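Local coordinates for protein arginine--tRNA ligase (Campylobacter jejuni, PDB 3FNR) that catalyses the ATP-dependent attachment of L-arginine to tRNA(Arg), releasing AMP and diphosphate, as a monomeric class I aminoacyl-tRNA synthetase, at residues 58-62 against 394-399; 89-94 against 115-119. The protein carries 1 engineered substitution. One frame throughout, in Å; residues are numbered along the deposited sequence. Where two conformers were deposited one is given.

From the N terminus the chain passes strand 31-35 and the HIGH motif and enters helix 50-65, which carries the first half of contact 1. After strand 69-76 it leaves the catalytic sheet for a run of helices. Contact 2 closes a short loop there, with 20 residues between its segments, and pairs helix 80-98 with helix 113-126. The chain returns to the sheet at strand 165-167. Contact 1 closes only when residues 394-399 are reached, with 331 residues between its segments, so contact 2 is nested inside its loop. Contact 1 ties the catalytic domain to the C-terminal helices. Contact 2 is local to the helical excursion; the centres of the two contacts lie about 40 Å apart.

Contact 1 of 2, residues 58-62 against 394-399; sequences TLTRL and RALQKI
This is a domain junction of a class I synthetase. Residues 58-62 are a turn of helix 50-65, which follows the HIGH motif in the catalytic domain. Residues 394-399, in the DALR anticodon-binding domain, run from the end of one helix into the start of the next. Arg394 ends helix 383-393 in a Schellman motif, with phi/psi 59/25°. A type I turn from Ala395 to Lys398 then leads into helix 398-416. The nearest CA atoms are those of Leu59 and Leu396, 7.3 Å apart.

Leu396 (m, t) is the main bump. It points into the hollow between Thr58, Leu59 and Leu62. Leu62 (t, p) answers it, fitting between Leu396 and Ile399 (m, t): Leu62 CD2 lies 3.6 Å from Leu396 CD2 and 3.9 Å from Ile399 CD1. Leu387 and Phe391 of helix 383-393 also touch Leu62. Arg394 runs past the edge to a salt bridge with Glu268. Deepest in the hollow, Leu396 CD1 reaches 4.0 Å from Thr58 CB and 3.5 Å from Leu59 N.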
loop_
_atom_site.group_PDB
_atom_site.type_symbol
_atom_site.label_atom_id
_atom_site.label_comp_id
_atom_site.label_asym_id
_atom_site.label_seq_id
_atom_site.Cartn_x
_atom_site.Cartn_y
_atom_site.Cartn_z
ATOM N N THR A 58 3.324 0.260 3.346
ATOM C CA THR A 58 4.097 -0.303 4.441
ATOM C C THR A 58 5.537 -0.488 3.975
ATOM O O THR A 58 6.455 -0.039 4.649
ATOM C CB THR A 58 3.479 -1.610 4.978
ATOM O OG1 THR A 58 2.094 -1.388 5.270
ATOM C CG2 THR A 58 4.165 -2.041 6.251
ATOM N N LEU A 59 5.728 -1.081 2.795
ATOM C CA LEU A 59 7.066 -1.194 2.180
ATOM C C LEU A 59 7.806 0.147 2.150
ATOM O O LEU A 59 8.974 0.229 2.537
ATOM C CB LEU A 59 6.955 -1.704 0.740
ATOM C CG LEU A 59 7.857 -2.809 0.171
ATOM C CD1 LEU A 59 8.165 -2.477 -1.263
ATOM C CD2 LEU A 59 9.149 -3.067 0.954
ATOM N N THR A 60 7.110 1.184 1.681
ATOM C CA THR A 60 7.655 2.535 1.616
ATOM C C THR A 60 8.090 3.052 2.980
ATOM O O THR A 60 9.235 3.485 3.138
ATOM C CB THR A 60 6.636 3.517 1.007
ATOM O OG1 THR A 60 6.184 3.000 -0.246
ATOM C CG2 THR A 60 7.275 4.863 0.780
ATOM N N ARG A 61 7.181 2.989 3.958
ATOM C CA ARG A 61 7.462 3.453 5.321
ATOM C C ARG A 61 8.637 2.697 5.917
ATOM O O ARG A 61 9.480 3.279 6.600
ATOM C CB ARG A 61 6.237 3.255 6.211
ATOM C CG ARG A 61 5.087 4.215 5.965
ATOM C CD ARG A 61 3.876 3.766 6.773
ATOM N NE ARG A 61 2.680 4.569 6.528
ATOM C CZ ARG A 61 2.340 5.640 7.237
ATOM N NH1 ARG A 61 3.112 6.053 8.239
ATOM N NH2 ARG A 61 1.225 6.298 6.945
ATOM N N LEU A 62 8.684 1.396 5.647
ATOM C CA LEU A 62 9.743 0.543 6.153
ATOM C C LEU A 62 11.082 0.876 5.504
ATOM O O LEU A 62 12.081 1.085 6.203
ATOM C CB LEU A 62 9.378 -0.932 5.977
ATOM C CG LEU A 62 10.367 -1.991 6.471
ATOM C CD1 LEU A 62 10.711 -1.836 7.953
ATOM C CD2 LEU A 62 9.768 -3.334 6.207
ATOM N N ARG A 394 11.221 -8.925 1.425
ATOM C CA ARG A 394 9.904 -8.381 1.041
ATOM C C ARG A 394 8.757 -9.067 1.796
ATOM O O ARG A 394 7.608 -9.081 1.341
ATOM C CB ARG A 394 9.677 -8.412 -0.487
ATOM C CG ARG A 394 10.851 -7.920 -1.350
ATOM C CD ARG A 394 11.129 -6.431 -1.209
ATOM N NE ARG A 394 12.120 -5.989 -2.192
ATOM C CZ ARG A 394 13.402 -5.747 -1.930
ATOM N NH1 ARG A 394 14.208 -5.354 -2.909
ATOM N NH2 ARG A 394 13.879 -5.880 -0.695
ATOM N N ALA A 395 9.076 -9.613 2.969
ATOM C CA ALA A 395 8.118 -10.355 3.782
ATOM C C ALA A 395 7.518 -9.464 4.870
ATOM O O ALA A 395 7.890 -9.554 6.047
ATOM C CB ALA A 395 8.792 -11.588 4.396
ATOM N N LEU A 396 6.585 -8.604 4.480
ATOM C CA LEU A 396 6.043 -7.613 5.409
ATOM C C LEU A 396 5.155 -8.201 6.510
ATOM O O LEU A 396 4.951 -7.561 7.535
ATOM C CB LEU A 396 5.319 -6.483 4.662
ATOM C CG LEU A 396 6.145 -5.724 3.617
ATOM C CD1 LEU A 396 5.357 -4.589 2.993
ATOM C CD2 LEU A 396 7.445 -5.204 4.198
ATOM N N GLN A 397 4.654 -9.420 6.301
ATOM C CA GLN A 397 3.851 -10.119 7.308
ATOM C C GLN A 397 4.629 -10.498 8.562
ATOM O O GLN A 397 4.020 -10.820 9.577
ATOM C CB GLN A 397 3.147 -11.350 6.716
ATOM C CG GLN A 397 4.018 -12.596 6.535
ATOM C CD GLN A 397 4.954 -12.510 5.333
ATOM O OE1 GLN A 397 4.788 -11.663 4.449
ATOM N NE2 GLN A 397 5.943 -13.395 5.295
ATOM N N LYS A 398 5.960 -10.444 8.493
ATOM C CA LYS A 398 6.820 -10.585 9.669
ATOM C C LYS A 398 6.593 -9.460 10.687
ATOM O O LYS A 398 6.833 -9.640 11.884
ATOM C CB LYS A 398 8.302 -10.621 9.265
ATOM C CG LYS A 398 8.722 -11.779 8.353
ATOM C CD LYS A 398 9.281 -12.965 9.135
ATOM C CE LYS A 398 9.889 -14.030 8.214
ATOM N NZ LYS A 398 11.097 -13.541 7.478
ATOM N N ILE A 399 6.145 -8.297 10.220
ATOM C CA ILE A 399 5.847 -7.193 11.140
ATOM C C ILE A 399 4.614 -7.481 12.049
ATOM O O ILE A 399 4.754 -7.424 13.274
ATOM C CB ILE A 399 5.785 -5.791 10.435
ATOM C CG1 ILE A 399 7.062 -5.508 9.636
ATOM C CG2 ILE A 399 5.572 -4.677 11.455
ATOM C CD1 ILE A 399 6.988 -4.212 8.786
#

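Contact 2 of 2, residues 89-94 against 115-119; sequences SILLSV and IVDLA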
loop_
_atom_site.group_PDB
_atom_site.type_symbol
_atom_site.label_atom_id
_atom_site.label_comp_id
_atom_site.label_asym_id
_atom_site.label_seq_id
_atom_site.Cartn_x
_atom_site.Cartn_y
_atom_site.Cartn_z
ATOM N N SER A 89 -20.834 8.461 -19.159
ATOM C CA SER A 89 -21.667 7.940 -18.077
ATOM C C SER A 89 -22.288 9.033 -17.217
ATOM O O SER A 89 -23.437 8.904 -16.795
ATOM C CB SER A 89 -20.860 6.977 -17.203
ATOM O OG SER A 89 -20.335 5.912 -17.983
ATOM N N ILE A 90 -21.528 10.097 -16.962
ATOM C CA ILE A 90 -22.010 11.263 -16.199
ATOM C C ILE A 90 -23.114 11.999 -16.945
ATOM O O ILE A 90 -24.134 12.367 -16.349
ATOM C CB ILE A 90 -20.863 12.247 -15.877
ATOM C CG1 ILE A 90 -19.896 11.605 -14.890
ATOM C CG2 ILE A 90 -21.384 13.575 -15.278
ATOM C CD1 ILE A 90 -18.566 12.262 -14.892
ATOM N N LEU A 91 -22.897 12.201 -18.245
ATOM C CA LEU A 91 -23.894 12.784 -19.146
ATOM C C LEU A 91 -25.219 12.017 -19.093
ATOM O O LEU A 91 -26.292 12.621 -18.984
ATOM C CB LEU A 91 -23.362 12.806 -20.586
ATOM C CG LEU A 91 -24.354 13.223 -21.681
ATOM C CD1 LEU A 91 -24.437 14.730 -21.757
ATOM C CD2 LEU A 91 -23.979 12.633 -23.032
ATOM N N LEU A 92 -25.120 10.690 -19.149
ATOM C CA LEU A 92 -26.279 9.806 -19.172
ATOM C C LEU A 92 -27.074 9.836 -17.866
ATOM O O LEU A 92 -28.307 9.809 -17.885
ATOM C CB LEU A 92 -25.846 8.377 -19.517
ATOM C CG LEU A 92 -25.911 7.893 -20.974
ATOM C CD1 LEU A 92 -25.386 8.906 -21.995
ATOM C CD2 LEU A 92 -25.172 6.568 -21.118
ATOM N N SER A 93 -26.368 9.916 -16.739
ATOM C CA SER A 93 -27.033 9.991 -15.440
ATOM C C SER A 93 -27.563 11.396 -15.123
ATOM O O SER A 93 -28.453 11.540 -14.283
ATOM C CB SER A 93 -26.138 9.465 -14.315
ATOM O OG SER A 93 -25.169 10.420 -13.943
ATOM N N VAL A 94 -27.010 12.419 -15.780
ATOM C CA VAL A 94 -27.595 13.768 -15.761
ATOM C C VAL A 94 -28.938 13.728 -16.502
ATOM O O VAL A 94 -29.938 14.264 -16.021
ATOM C CB VAL A 94 -26.630 14.851 -16.361
ATOM C CG1 VAL A 94 -27.387 16.076 -16.881
ATOM C CG2 VAL A 94 -25.601 15.292 -15.333
ATOM N N ILE A 115 -21.497 8.020 -9.272
ATOM C CA ILE A 115 -21.787 8.567 -10.591
ATOM C C ILE A 115 -22.929 9.592 -10.534
ATOM O O ILE A 115 -22.905 10.585 -11.268
ATOM C CB ILE A 115 -22.010 7.448 -11.674
ATOM C CG1 ILE A 115 -21.330 7.825 -12.991
ATOM C CG2 ILE A 115 -23.484 7.137 -11.922
ATOM C CD1 ILE A 115 -19.840 7.537 -13.025
ATOM N N VAL A 116 -23.893 9.372 -9.638
ATOM C CA VAL A 116 -25.020 10.290 -9.511
ATOM C C VAL A 116 -24.660 11.538 -8.694
ATOM O O VAL A 116 -25.191 12.614 -8.960
ATOM C CB VAL A 116 -26.348 9.598 -9.029
ATOM C CG1 VAL A 116 -26.699 8.410 -9.921
ATOM C CG2 VAL A 116 -26.285 9.176 -7.567
ATOM N N ASP A 117 -23.745 11.394 -7.729
ATOM C CA ASP A 117 -23.249 12.532 -6.932
ATOM C C ASP A 117 -22.426 13.492 -7.791
ATOM O O ASP A 117 -22.533 14.717 -7.668
ATOM C CB ASP A 117 -22.390 12.052 -5.752
ATOM C CG ASP A 117 -23.167 11.203 -4.753
ATOM O OD1 ASP A 117 -22.514 10.591 -3.878
ATOM O OD2 ASP A 117 -24.415 11.128 -4.843
ATOM N N LEU A 118 -21.611 12.903 -8.660
ATOM C CA LEU A 118 -20.739 13.623 -9.567
ATOM C C LEU A 118 -21.547 14.314 -10.666
ATOM O O LEU A 118 -21.200 15.416 -11.087
ATOM C CB LEU A 118 -19.734 12.639 -10.169
ATOM C CG LEU A 118 -18.486 13.087 -10.919
ATOM C CD1 LEU A 118 -17.644 14.056 -10.103
ATOM C CD2 LEU A 118 -17.691 11.848 -11.280
ATOM N N ALA A 119 -22.622 13.658 -11.113
ATOM C CA ALA A 119 -23.582 14.239 -12.054
ATOM C C ALA A 119 -24.295 15.469 -11.483
ATOM O O ALA A 119 -24.583 16.418 -12.211
ATOM C CB ALA A 119 -24.595 13.204 -12.462
#
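Ile90 and Ala119 lie where the two helices come nearest, with CA atoms 5.3 Å apart. Ile90 points sideways at CB, but the end of the side chain comes nearer to the other helix. Its CG2 lies 4.0 Å from Ala119 CA and 4.3 Å from Ala119 CB. Its CD1 meets Leu118 CD2 at 3.7 Å. Leu139 and Ala143 of helix 136-157 also touch Ile90, so a third helix helps to enclose it.

The CA-to-CB bond of Ala119 points toward segment 89-94. Its methyl group is small enough to sit among Ile90, Ser93 and Val94. Ala119 CB is 3.2 Å from Ser93 OG and 3.7 Å from Val94 CG2. The serine is compact too, and its OG turns back to its own helix, donating a hydrogen bond to Ile90 O at 3.3 Å.

The axes of segments 89-94 and 115-119 pass 8.8 Å apart and cross at -79°, so the helices are nearly perpendicular and share a compact patch of contact. They belong to the helical excursion between the parallel strands 69-76 and 165-167 of the class I catalytic domain.

One turn before Ala119, Ile115 fills the other part of the crossing. It also points toward its partner helix. Its CG1 lies 4.3 Å from Ser89 CB and 4.5 Å from Ile90 CG1. Its CG2 comes within 4.2 Å of Ser93 OG. Tyr110, from the loop between the helices, packs on Ile115, and its backbone N is hydrogen-bonded to Ser89 OG, which also hydrogen-bonds to Leu85 O.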